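Local coordinates for Ddb_g0293866 (PDB 5LW6), which probably senses DNA damage by binding ADP-ribose and poly-ADP-ribose, this chain being its ADP-ribose-binding macrodomain, at residues F66-D71 and E235-L240; T74-N79 and P239-T244; F58-T63 and Q111-H116; G219-M222 and D228-K231. All blocks are in the same frame, centred on the assembly; numbering follows the deposited sequence. Where two conformers were deposited one is given.

Contact 1: residues F66-D71 and E235-L240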
loop_
_atom_site.group_PDB
_atom_site.type_symbol
_atom_site.label_atom_id
_atom_site.label_comp_id
_atom_site.label_asym_id
_atom_site.label_seq_id
_atom_site.Cartn_x
_atom_site.Cartn_y
_atom_site.Cartn_z
ATOM N N PHE A 66 8.226 -10.450 -2.916
ATOM C CA PHE A 66 9.451 -9.652 -3.204
ATOM C C PHE A 66 10.659 -9.938 -2.342
ATOM O O PHE A 66 11.808 -9.494 -2.623
ATOM C CB PHE A 66 9.114 -8.157 -3.183
ATOM C CG PHE A 66 8.402 -7.687 -4.441
ATOM C CD1 PHE A 66 7.898 -8.579 -5.362
ATOM C CD2 PHE A 66 8.178 -6.336 -4.656
ATOM C CE1 PHE A 66 7.204 -8.144 -6.496
ATOM C CE2 PHE A 66 7.459 -5.884 -5.774
ATOM C CZ PHE A 66 6.961 -6.792 -6.703
ATOM N N GLY A 67 10.431 -10.610 -1.241
ATOM C CA GLY A 67 11.530 -11.089 -0.484
ATOM C C GLY A 67 12.370 -10.080 0.247
ATOM O O GLY A 67 13.515 -10.367 0.587
ATOM N N PHE A 68 11.807 -8.936 0.627
ATOM C CA PHE A 68 12.600 -7.942 1.299
ATOM C C PHE A 68 12.900 -8.470 2.686
ATOM O O PHE A 68 12.069 -9.125 3.290
ATOM C CB PHE A 68 11.858 -6.625 1.427
ATOM C CG PHE A 68 12.741 -5.442 1.574
ATOM C CD1 PHE A 68 13.230 -5.092 2.788
ATOM C CD2 PHE A 68 13.102 -4.651 0.470
ATOM C CE1 PHE A 68 14.073 -3.995 2.902
ATOM C CE2 PHE A 68 13.874 -3.520 0.607
ATOM C CZ PHE A 68 14.375 -3.190 1.824
ATOM N N ASN A 69 14.104 -8.212 3.169
ATOM C CA ASN A 69 14.502 -8.621 4.512
ATOM C C ASN A 69 13.490 -8.143 5.549
ATOM O O ASN A 69 13.161 -6.965 5.619
ATOM C CB ASN A 69 15.889 -8.076 4.814
ATOM C CG ASN A 69 16.322 -8.338 6.223
ATOM O OD1 ASN A 69 15.990 -7.605 7.109
ATOM N ND2 ASN A 69 17.074 -9.387 6.430
ATOM N N ILE A 70 12.924 -9.060 6.305
ATOM C CA ILE A 70 11.785 -8.717 7.149
ATOM C C ILE A 70 12.198 -7.814 8.323
ATOM O O ILE A 70 11.434 -6.918 8.685
ATOM C CB ILE A 70 11.061 -9.958 7.626
ATOM C CG1 ILE A 70 10.411 -10.591 6.378
ATOM C CG2 ILE A 70 9.956 -9.674 8.614
ATOM C CD1 ILE A 70 10.037 -12.004 6.644
ATOM N N ASP A 71 13.349 -8.085 8.954
ATOM C CA ASP A 71 13.825 -7.186 10.020
ATOM C C ASP A 71 13.880 -5.742 9.500
ATOM O O ASP A 71 13.427 -4.812 10.196
ATOM C CB ASP A 71 15.229 -7.599 10.465
ATOM C CG ASP A 71 15.253 -8.960 11.203
ATOM O OD1 ASP A 71 14.199 -9.300 11.855
ATOM O OD2 ASP A 71 16.361 -9.667 11.207
ATOM N N GLU A 235 22.735 -0.670 -1.819
ATOM C CA GLU A 235 22.629 0.493 -0.946
ATOM C C GLU A 235 21.343 1.298 -1.234
ATOM O O GLU A 235 20.999 2.184 -0.481
ATOM C CB GLU A 235 23.882 1.371 -1.070
ATOM C CG GLU A 235 25.061 0.796 -0.259
ATOM C CD GLU A 235 26.194 1.804 -0.025
ATOM O OE1 GLU A 235 26.724 2.371 -1.006
ATOM O OE2 GLU A 235 26.565 2.033 1.152
ATOM N N LEU A 236 20.635 0.964 -2.318
ATOM C CA LEU A 236 19.437 1.664 -2.636
ATOM C C LEU A 236 18.154 1.026 -2.103
ATOM O O LEU A 236 17.149 1.670 -2.176
ATOM C CB LEU A 236 19.282 1.819 -4.129
ATOM C CG LEU A 236 20.242 2.716 -4.903
ATOM C CD1 LEU A 236 21.680 2.458 -4.465
ATOM C CD2 LEU A 236 20.037 2.469 -6.424
ATOM N N ALA A 237 18.207 -0.221 -1.669
ATOM C CA ALA A 237 17.037 -1.014 -1.263
ATOM C C ALA A 237 16.305 -0.368 -0.098
ATOM O O ALA A 237 15.122 -0.060 -0.187
ATOM C CB ALA A 237 17.419 -2.442 -0.925
ATOM N N LYS A 238 17.006 -0.110 0.982
ATOM C CA LYS A 238 16.312 0.530 2.143
ATOM C C LYS A 238 15.749 1.949 1.924
ATOM O O LYS A 238 14.569 2.233 2.266
ATOM C CB LYS A 238 17.165 0.399 3.408
ATOM C CG LYS A 238 17.409 -1.061 3.843
ATOM C CD LYS A 238 17.957 -1.130 5.273
ATOM C CE LYS A 238 19.228 -1.911 5.448
ATOM N NZ LYS A 238 19.982 -1.435 6.651
ATOM N N PRO A 239 16.527 2.849 1.308
ATOM C CA PRO A 239 16.021 4.124 0.938
ATOM C C PRO A 239 14.814 4.101 0.006
ATOM O O PRO A 239 13.903 4.880 0.160
ATOM C CB PRO A 239 17.218 4.777 0.250
ATOM C CG PRO A 239 18.381 4.136 0.841
ATOM C CD PRO A 239 18.002 2.753 1.088
ATOM N N LEU A 240 14.834 3.218 -0.982
ATOM C CA LEU A 240 13.688 3.115 -1.868
ATOM C C LEU A 240 12.460 2.482 -1.198
ATOM O O LEU A 240 11.357 2.880 -1.527
ATOM C CB LEU A 240 14.049 2.394 -3.132
ATOM C CG LEU A 240 14.784 3.277 -4.169
ATOM C CD1 LEU A 240 15.286 2.344 -5.240
ATOM C CD2 LEU A 240 13.955 4.403 -4.760
#

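Contact 2: residues T74-N79 and P239-T244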
loop_
_atom_site.group_PDB
_atom_site.type_symbol
_atom_site.label_atom_id
_atom_site.label_comp_id
_atom_site.label_asym_id
_atom_site.label_seq_id
_atom_site.Cartn_x
_atom_site.Cartn_y
_atom_site.Cartn_z
ATOM N N THR A 74 10.378 -4.314 8.612
ATOM C CA THR A 74 9.605 -4.007 9.817
ATOM C C THR A 74 9.995 -2.675 10.378
ATOM O O THR A 74 9.146 -1.867 10.724
ATOM C CB THR A 74 9.801 -5.114 10.877
ATOM O OG1 THR A 74 9.340 -6.352 10.320
ATOM C CG2 THR A 74 9.088 -4.755 12.208
ATOM N N GLU A 75 11.300 -2.413 10.475
ATOM C CA GLU A 75 11.759 -1.151 11.052
ATOM C C GLU A 75 11.305 0.026 10.167
ATOM O O GLU A 75 10.843 1.084 10.660
ATOM C CB GLU A 75 13.300 -1.194 11.202
ATOM C CG GLU A 75 14.084 -0.006 10.671
ATOM C CD GLU A 75 15.530 -0.393 10.486
ATOM O OE1 GLU A 75 16.071 -1.139 11.382
ATOM O OE2 GLU A 75 16.109 0.039 9.460
ATOM N N ILE A 76 11.451 -0.130 8.860
ATOM C CA ILE A 76 11.102 0.946 7.933
ATOM C C ILE A 76 9.591 1.198 7.971
ATOM O O ILE A 76 9.181 2.325 8.124
ATOM C CB ILE A 76 11.564 0.622 6.522
ATOM C CG1 ILE A 76 13.061 0.752 6.426
ATOM C CG2 ILE A 76 10.910 1.529 5.465
ATOM C CD1 ILE A 76 13.622 0.021 5.247
ATOM N N SER A 77 8.789 0.143 7.874
ATOM C CA SER A 77 7.371 0.213 7.893
ATOM C C SER A 77 6.914 0.904 9.192
ATOM O O SER A 77 6.113 1.850 9.192
ATOM C CB SER A 77 6.802 -1.268 7.919
ATOM O OG SER A 77 5.430 -1.208 7.927
ATOM N N ALA A 78 7.366 0.378 10.325
ATOM C CA ALA A 78 6.895 0.885 11.636
ATOM C C ALA A 78 7.264 2.348 11.799
ATOM O O ALA A 78 6.475 3.164 12.275
ATOM C CB ALA A 78 7.490 0.115 12.800
ATOM N N ASN A 79 8.505 2.671 11.442
ATOM C CA ASN A 79 8.949 4.017 11.576
ATOM C C ASN A 79 8.164 4.986 10.642
ATOM O O ASN A 79 7.817 6.098 11.046
ATOM C CB ASN A 79 10.488 4.110 11.400
ATOM C CG ASN A 79 11.265 3.758 12.717
ATOM O OD1 ASN A 79 12.456 3.415 12.659
ATOM N ND2 ASN A 79 10.613 3.827 13.888
ATOM N N PRO A 239 16.527 2.849 1.308
ATOM C CA PRO A 239 16.021 4.124 0.938
ATOM C C PRO A 239 14.814 4.101 0.006
ATOM O O PRO A 239 13.903 4.880 0.160
ATOM C CB PRO A 239 17.218 4.777 0.250
ATOM C CG PRO A 239 18.381 4.136 0.841
ATOM C CD PRO A 239 18.002 2.753 1.088
ATOM N N LEU A 240 14.834 3.218 -0.982
ATOM C CA LEU A 240 13.688 3.115 -1.868
ATOM C C LEU A 240 12.460 2.482 -1.198
ATOM O O LEU A 240 11.357 2.880 -1.527
ATOM C CB LEU A 240 14.049 2.394 -3.132
ATOM C CG LEU A 240 14.784 3.277 -4.169
ATOM C CD1 LEU A 240 15.286 2.344 -5.240
ATOM C CD2 LEU A 240 13.955 4.403 -4.760
ATOM N N LEU A 241 12.629 1.564 -0.271
ATOM C CA LEU A 241 11.407 1.051 0.415
ATOM C C LEU A 241 10.795 2.176 1.261
ATOM O O LEU A 241 9.578 2.366 1.318
ATOM C CB LEU A 241 11.731 -0.152 1.245
ATOM C CG LEU A 241 10.552 -0.781 1.979
ATOM C CD1 LEU A 241 9.558 -1.310 0.980
ATOM C CD2 LEU A 241 11.090 -1.879 2.864
ATOM N N LEU A 242 11.617 2.941 1.968
ATOM C CA LEU A 242 11.101 4.076 2.688
ATOM C C LEU A 242 10.402 5.062 1.803
ATOM O O LEU A 242 9.328 5.581 2.175
ATOM C CB LEU A 242 12.207 4.774 3.518
ATOM C CG LEU A 242 11.765 6.009 4.281
ATOM C CD1 LEU A 242 10.857 5.655 5.406
ATOM C CD2 LEU A 242 13.005 6.763 4.751
ATOM N N GLU A 243 11.003 5.369 0.656
ATOM C CA GLU A 243 10.390 6.293 -0.267
ATOM C C GLU A 243 9.030 5.763 -0.749
ATOM O O GLU A 243 8.125 6.544 -0.987
ATOM C CB GLU A 243 11.307 6.504 -1.466
ATOM C CG GLU A 243 10.773 7.419 -2.551
ATOM C CD GLU A 243 10.461 8.866 -2.223
ATOM O OE1 GLU A 243 10.773 9.417 -1.133
ATOM O OE2 GLU A 243 9.902 9.522 -3.175
ATOM N N THR A 244 8.911 4.453 -0.917
ATOM C CA THR A 244 7.620 3.803 -1.264
ATOM C C THR A 244 6.556 4.165 -0.208
ATOM O O THR A 244 5.456 4.577 -0.550
ATOM C CB THR A 244 7.743 2.314 -1.495
ATOM O OG1 THR A 244 8.868 1.978 -2.342
ATOM C CG2 THR A 244 6.521 1.798 -2.109
#

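Contact 3: residues F58-T63 and Q111-H116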
loop_
_atom_site.group_PDB
_atom_site.type_symbol
_atom_site.label_atom_id
_atom_site.label_comp_id
_atom_site.label_asym_id
_atom_site.label_seq_id
_atom_site.Cartn_x
_atom_site.Cartn_y
_atom_site.Cartn_z
ATOM N N PHE A 58 -3.366 -1.546 3.129
ATOM C CA PHE A 58 -2.112 -1.607 2.363
ATOM C C PHE A 58 -1.328 -2.809 2.777
ATOM O O PHE A 58 -1.511 -3.275 3.862
ATOM C CB PHE A 58 -1.271 -0.333 2.508
ATOM C CG PHE A 58 -0.802 -0.031 3.903
ATOM C CD1 PHE A 58 -1.641 0.572 4.813
ATOM C CD2 PHE A 58 0.486 -0.333 4.275
ATOM C CE1 PHE A 58 -1.208 0.848 6.105
ATOM C CE2 PHE A 58 0.965 -0.030 5.568
ATOM C CZ PHE A 58 0.095 0.590 6.486
ATOM N N PRO A 59 -0.520 -3.361 1.855
ATOM C CA PRO A 59 0.302 -4.477 2.209
ATOM C C PRO A 59 1.558 -4.085 3.026
ATOM O O PRO A 59 1.900 -2.912 3.123
ATOM C CB PRO A 59 0.653 -5.055 0.822
ATOM C CG PRO A 59 0.845 -3.852 0.012
ATOM C CD PRO A 59 -0.276 -2.908 0.470
ATOM N N PHE A 60 2.167 -5.094 3.665
ATOM C CA PHE A 60 3.465 -4.979 4.330
ATOM C C PHE A 60 4.501 -5.002 3.211
ATOM O O PHE A 60 4.946 -6.063 2.733
ATOM C CB PHE A 60 3.573 -6.124 5.315
ATOM C CG PHE A 60 4.767 -6.115 6.220
ATOM C CD1 PHE A 60 5.522 -4.981 6.429
ATOM C CD2 PHE A 60 5.067 -7.284 6.998
ATOM C CE1 PHE A 60 6.566 -4.960 7.331
ATOM C CE2 PHE A 60 6.161 -7.260 7.894
ATOM C CZ PHE A 60 6.913 -6.115 8.042
ATOM N N ILE A 61 4.799 -3.801 2.728
ATOM C CA ILE A 61 5.396 -3.641 1.402
ATOM C C ILE A 61 6.666 -4.463 1.253
ATOM O O ILE A 61 7.538 -4.402 2.124
ATOM C CB ILE A 61 5.619 -2.145 1.083
ATOM C CG1 ILE A 61 4.305 -1.342 1.337
ATOM C CG2 ILE A 61 6.300 -1.997 -0.264
ATOM C CD1 ILE A 61 4.491 0.134 1.036
ATOM N N SER A 62 6.686 -5.255 0.179
ATOM C CA SER A 62 7.860 -6.038 -0.328
ATOM C C SER A 62 8.184 -7.282 0.476
ATOM O O SER A 62 9.166 -7.945 0.179
ATOM C CB SER A 62 9.082 -5.141 -0.423
ATOM O OG SER A 62 8.829 -4.186 -1.451
ATOM N N THR A 63 7.391 -7.628 1.471
ATOM C CA THR A 63 7.758 -8.695 2.376
ATOM C C THR A 63 7.404 -10.064 1.924
ATOM O O THR A 63 7.899 -11.056 2.473
ATOM C CB THR A 63 7.174 -8.546 3.789
ATOM O OG1 THR A 63 5.769 -8.507 3.779
ATOM C CG2 THR A 63 7.707 -7.281 4.426
ATOM N N GLN A 111 5.387 -7.645 18.326
ATOM C CA GLN A 111 6.268 -7.040 19.369
ATOM C C GLN A 111 7.261 -6.022 18.793
ATOM O O GLN A 111 7.554 -5.032 19.405
ATOM C CB GLN A 111 7.070 -8.138 20.123
ATOM C CG GLN A 111 6.235 -8.926 21.096
ATOM C CD GLN A 111 7.043 -10.018 21.790
ATOM O OE1 GLN A 111 8.138 -10.412 21.341
ATOM N NE2 GLN A 111 6.515 -10.501 22.922
ATOM N N SER A 112 7.758 -6.269 17.580
ATOM C CA SER A 112 8.717 -5.398 16.947
ATOM C C SER A 112 8.042 -4.092 16.619
ATOM O O SER A 112 8.622 -3.017 16.842
ATOM C CB SER A 112 9.250 -5.986 15.635
ATOM O OG SER A 112 10.371 -5.229 15.229
ATOM N N PHE A 113 6.824 -4.162 16.057
ATOM C CA PHE A 113 6.067 -2.969 15.876
ATOM C C PHE A 113 5.862 -2.229 17.180
ATOM O O PHE A 113 6.054 -0.992 17.230
ATOM C CB PHE A 113 4.706 -3.170 15.130
ATOM C CG PHE A 113 4.869 -3.255 13.647
ATOM C CD1 PHE A 113 5.200 -4.420 13.075
ATOM C CD2 PHE A 113 4.620 -2.197 12.837
ATOM C CE1 PHE A 113 5.358 -4.550 11.683
ATOM C CE2 PHE A 113 4.824 -2.265 11.458
ATOM C CZ PHE A 113 5.207 -3.433 10.863
ATOM N N LYS A 114 5.463 -2.945 18.225
ATOM C CA LYS A 114 5.242 -2.311 19.514
ATOM C C LYS A 114 6.463 -1.573 20.015
ATOM O O LYS A 114 6.349 -0.453 20.530
ATOM C CB LYS A 114 4.909 -3.340 20.585
ATOM C CG LYS A 114 3.512 -3.851 20.594
ATOM C CD LYS A 114 3.295 -4.818 21.791
ATOM C CE LYS A 114 1.880 -5.426 21.800
ATOM N NZ LYS A 114 1.703 -6.291 22.992
ATOM N N LYS A 115 7.627 -2.133 19.765
ATOM C CA LYS A 115 8.870 -1.555 20.200
ATOM C C LYS A 115 9.140 -0.245 19.462
ATOM O O LYS A 115 9.478 0.761 20.083
ATOM C CB LYS A 115 9.989 -2.569 19.985
ATOM C CG LYS A 115 11.383 -2.073 20.229
ATOM C CD LYS A 115 12.463 -3.038 19.659
ATOM C CE LYS A 115 13.859 -2.694 20.241
ATOM N NZ LYS A 115 15.103 -3.338 19.664
ATOM N N HIS A 116 8.905 -0.225 18.156
ATOM C CA HIS A 116 9.054 1.011 17.383
ATOM C C HIS A 116 8.056 2.082 17.701
ATOM O O HIS A 116 8.286 3.215 17.422
ATOM C CB HIS A 116 9.032 0.677 15.860
ATOM C CG HIS A 116 10.273 -0.004 15.421
ATOM N ND1 HIS A 116 10.410 -1.378 15.338
ATOM C CD2 HIS A 116 11.483 0.512 15.108
ATOM C CE1 HIS A 116 11.657 -1.675 15.005
ATOM N NE2 HIS A 116 12.319 -0.551 14.883
#

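Contact 4: residues G219-M222 and D228-K231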
loop_
_atom_site.group_PDB
_atom_site.type_symbol
_atom_site.label_atom_id
_atom_site.label_comp_id
_atom_site.label_asym_id
_atom_site.label_seq_id
_atom_site.Cartn_x
_atom_site.Cartn_y
_atom_site.Cartn_z
ATOM N N GLY A 219 7.098 -1.207 -4.744
ATOM C CA GLY A 219 8.090 -1.413 -3.714
ATOM C C GLY A 219 9.306 -2.114 -4.351
ATOM O O GLY A 219 9.274 -2.538 -5.503
ATOM N N VAL A 220 10.317 -2.304 -3.534
ATOM C CA VAL A 220 11.580 -2.853 -3.924
ATOM C C VAL A 220 11.476 -4.379 -3.952
ATOM O O VAL A 220 11.045 -5.002 -3.009
ATOM C CB VAL A 220 12.657 -2.394 -2.937
ATOM C CG1 VAL A 220 13.960 -3.105 -3.195
ATOM C CG2 VAL A 220 12.826 -0.894 -2.986
ATOM N N ASN A 221 11.832 -4.961 -5.095
ATOM C CA ASN A 221 11.878 -6.410 -5.212
ATOM C C ASN A 221 13.294 -6.922 -5.034
ATOM O O ASN A 221 14.240 -6.440 -5.628
ATOM C CB ASN A 221 11.437 -6.848 -6.615
ATOM C CG ASN A 221 11.615 -8.324 -6.815
ATOM O OD1 ASN A 221 11.189 -9.093 -5.974
ATOM N ND2 ASN A 221 12.252 -8.733 -7.936
HETATM N N MSE A 222 13.393 -7.924 -4.208
HETATM C CA MSE A 222 14.644 -8.587 -3.985
HETATM C C MSE A 222 14.705 -9.976 -4.593
HETATM O O MSE A 222 15.780 -10.612 -4.521
HETATM C CB MSE A 222 14.911 -8.801 -2.479
HETATM C CG MSE A 222 14.844 -7.521 -1.631
HETATM SE SE MSE A 222 16.101 -6.168 -2.065
HETATM C CE MSE A 222 17.720 -7.202 -1.547
ATOM N N ASP A 228 13.088 -6.674 -12.037
ATOM C CA ASP A 228 13.825 -5.554 -11.446
ATOM C C ASP A 228 14.306 -5.880 -10.028
ATOM O O ASP A 228 14.236 -5.041 -9.095
ATOM C CB ASP A 228 12.930 -4.322 -11.396
ATOM C CG ASP A 228 12.727 -3.643 -12.743
ATOM O OD1 ASP A 228 13.410 -3.973 -13.731
ATOM O OD2 ASP A 228 11.883 -2.715 -12.795
ATOM N N ALA A 229 14.842 -7.081 -9.874
ATOM C CA ALA A 229 15.385 -7.508 -8.594
ATOM C C ALA A 229 16.640 -6.714 -8.228
ATOM O O ALA A 229 17.485 -6.429 -9.093
ATOM C CB ALA A 229 15.644 -8.991 -8.619
ATOM N N PHE A 230 16.734 -6.309 -6.967
ATOM C CA PHE A 230 17.853 -5.614 -6.407
ATOM C C PHE A 230 18.747 -6.669 -5.783
ATOM O O PHE A 230 18.277 -7.679 -5.245
ATOM C CB PHE A 230 17.471 -4.556 -5.319
ATOM C CG PHE A 230 16.901 -3.264 -5.867
ATOM C CD1 PHE A 230 15.622 -3.221 -6.430
ATOM C CD2 PHE A 230 17.637 -2.091 -5.848
ATOM C CE1 PHE A 230 15.100 -2.063 -6.911
ATOM C CE2 PHE A 230 17.113 -0.909 -6.324
ATOM C CZ PHE A 230 15.852 -0.894 -6.875
ATOM N N LYS A 231 20.048 -6.412 -5.872
ATOM C CA LYS A 231 21.047 -7.301 -5.288
ATOM C C LYS A 231 20.984 -7.119 -3.789
ATOM O O LYS A 231 20.631 -6.025 -3.309
ATOM C CB LYS A 231 22.452 -6.934 -5.760
ATOM C CG LYS A 231 22.674 -7.043 -7.258
ATOM C CD LYS A 231 24.079 -6.603 -7.668
ATOM C CE LYS A 231 24.293 -6.907 -9.151
ATOM N NZ LYS A 231 25.558 -6.341 -9.696
HETATM O O HOH W 1 12.330 -3.795 -7.628
#

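Contact 1: residues F66-D71 and E235-L240
Phe68 and Ala237 face each other across 8.6 Å between their CA atoms, the closest CA pair between residues 66-71 and 235-240. Phe68 lies in the loop that leads into the helix starting at Ile70, while Ala237 and Lys238 lie near the N-terminal end of helix 237-253. With CG anti to the backbone N (chi1 -156°), the Phe68 ring reaches across and presents its outer edge to the backbone of that helix. Phe68 CE2 comes within 4.0 Å of Ala237 CB and 3.8 Å of Ala237 O. The carbonyl carbon of Ala237 lies in the plane of the ring, 3.9 Å from Phe68 CZ, so the peptide meets the rim of the phenyl group and not its face. Lys238 joins through its backbone N, 4.1 Å from Phe68 CZ, and its CG; the rest of the chain runs off from residues 66-71. No hydrogen bond crosses the contact. Asn69 is the N-cap of helix 70-87, its OD1 accepting from the backbone N of Asp72. Phe68 also touches Ser62, in the loop after strand 55-59, and Ala73 on helix 70-87, while Lys238 rests on Asp72 and Ile76 of that helix.

Contact 2: residues T74-N79 and P239-T244
Ile76 starts toward helix 237-253 and enters between Leu241 and Leu242, where CG2 serves mainly Leu242 and CD1 serves Leu241. Its gamma methyl lies against the backbone of Leu242, Ile76 CG2 standing 3.8 Å from Leu242 CA and 4.0 Å from Leu242 CB. The longer branch is directed to Leu241: CG1 is anti to the carbonyl carbon (chi1 -73°) and the chain is nearly extended beyond it, which carries Ile76 CD1 to 4.0 Å from Leu241 CD2. These two side chains cross obliquely. Leu241 also aims toward the partner helix, whereas Leu242 lies along the flank of the contact and brings its CD1 to 4.1 Å from Ile76 CG2. The helices come close here, with 6.1 Å between the CA atoms of Ile76 and Leu242; the side chains that meet are all apolar, and no hydrogen bond crosses. Behind the interface, Leu240 O accepts two bonds from Thr244, from N and from OG1 (2.8 Å), arriving from opposite faces of the carbonyl plane. Thr74 turns away from helix 237-253 to pack on Leu109 and Ser112 of helix 107-116, and Ala78 rests on His116 there. Helix 70-87 thus touches both helices 237-253 and 107-116, and Leu241 reaches Ile61 in the loop after strand 55-59.

Contact 3: residues F58-T63 and Q111-H116
Phe60 and Phe113 meet through their rings although their CA atoms are 12.0 Å apart; Phe60 follows strand 55-59, at the centre of an inverse gamma turn and the start of a type II beta turn ending at Thr63, and Phe113 sits on helix 107-116. Phe60 CG is anti to the backbone N (chi1 -173°) and Phe113 CG anti to the carbonyl carbon (chi1 -80°), which sends the rings toward each other from opposite directions. They form an offset edge-to-face pair, the edge of Phe113 toward the face of Phe60, with planes inclined at 63° and centroids 5.9 Å apart. The closest atoms are Phe60 CE1 and Phe113 CZ, at 4.1 Å. Thr63 CG2 sits over the centre of the Phe60 ring, 3.5 Å above its plane, while Thr63 OG1 donates to Phe60 O at 2.8 Å. Phe60 O also accepts from Thr63 N, and this double grip closes the turn beside the ring. On the helix, His116 ND1 bonds to Ser112 O at 2.9 Å. Met98 of the adjacent strand 95-101 touches both phenylalanines, and Thr74 of helix 70-87 packs on Phe60. This ring pair joins helix 107-116 to the loop that leaves central strand 55-59, within the alpha/beta/alpha fold of the macrodomain.

Contact 4: residues G219-M222 and D228-K231
The long loop between strand 213-217 and helix 237-253 folds back on itself here, in a macrodomain whose central sheet is flanked by helices. Residues 219-222 and 228-231 pair without forming a regular strand. Asn221 and Phe230 make the one direct hydrogen bond across: Phe230 N donates to Asn221 O over 2.8 Å, nearly straight at 160° and lying in the carbonyl plane. The same oxygen, Asn221 O, receives a CA-H contact from Ala229 CA, 3.4 Å away, and also lies in the plane of the Phe230 ring at its edge, beside CD1. Two apolar side chains meet Phe230. Val220 sends in CG1, anti to its own backbone N at a chi1 of 172°, to within 3.6 Å of Phe230 CD1, the two side chains crossing at about a right angle. Met222, substituted as selenomethionine for the crystal, starts away from the partner segment, but the bend at chi2 (-62°) brings Met222 SE to 3.9 Å from Phe230 CB, and the bend at chi3 turns CE to the carbonyl oxygens of Phe230 and Lys231. The Asn221 amide packs on Ala229 while its OD1 accepts from Asn223 N. Val220 and Phe230 both reach Leu240 of helix 237-253, and Val220 O accepts from Ser62 OG. A water completes the pairing, donating to Asp228 O at 2.7 Å and accepting from Asn221 N at 2.8 Å.

In the fold
Contacts 1 and 2 both bear on helices 70-87 and 237-253, contact 1 from the loop that leads into helix 70-87, contact 2 further along both helices; they share Pro239 and Leu240, and Phe68 CE1 lies 3.7 Å from Leu241 CD2 between them. Contact 3 brings helix 107-116 to the loop after strand 55-59, reaching contact 2 through Thr74. These three are buried and have no hydrogen bond across them, differing in whether a ring edge meets a helix backbone, aliphatic branches meet, or two rings meet. Contact 4 lies nearer the surface, is partly buried, and alone adds a direct hydrogen bond and a water bridge. It is anchored inward where Met222 N meets Phe66 O and Ser62 OG meets Val220 O.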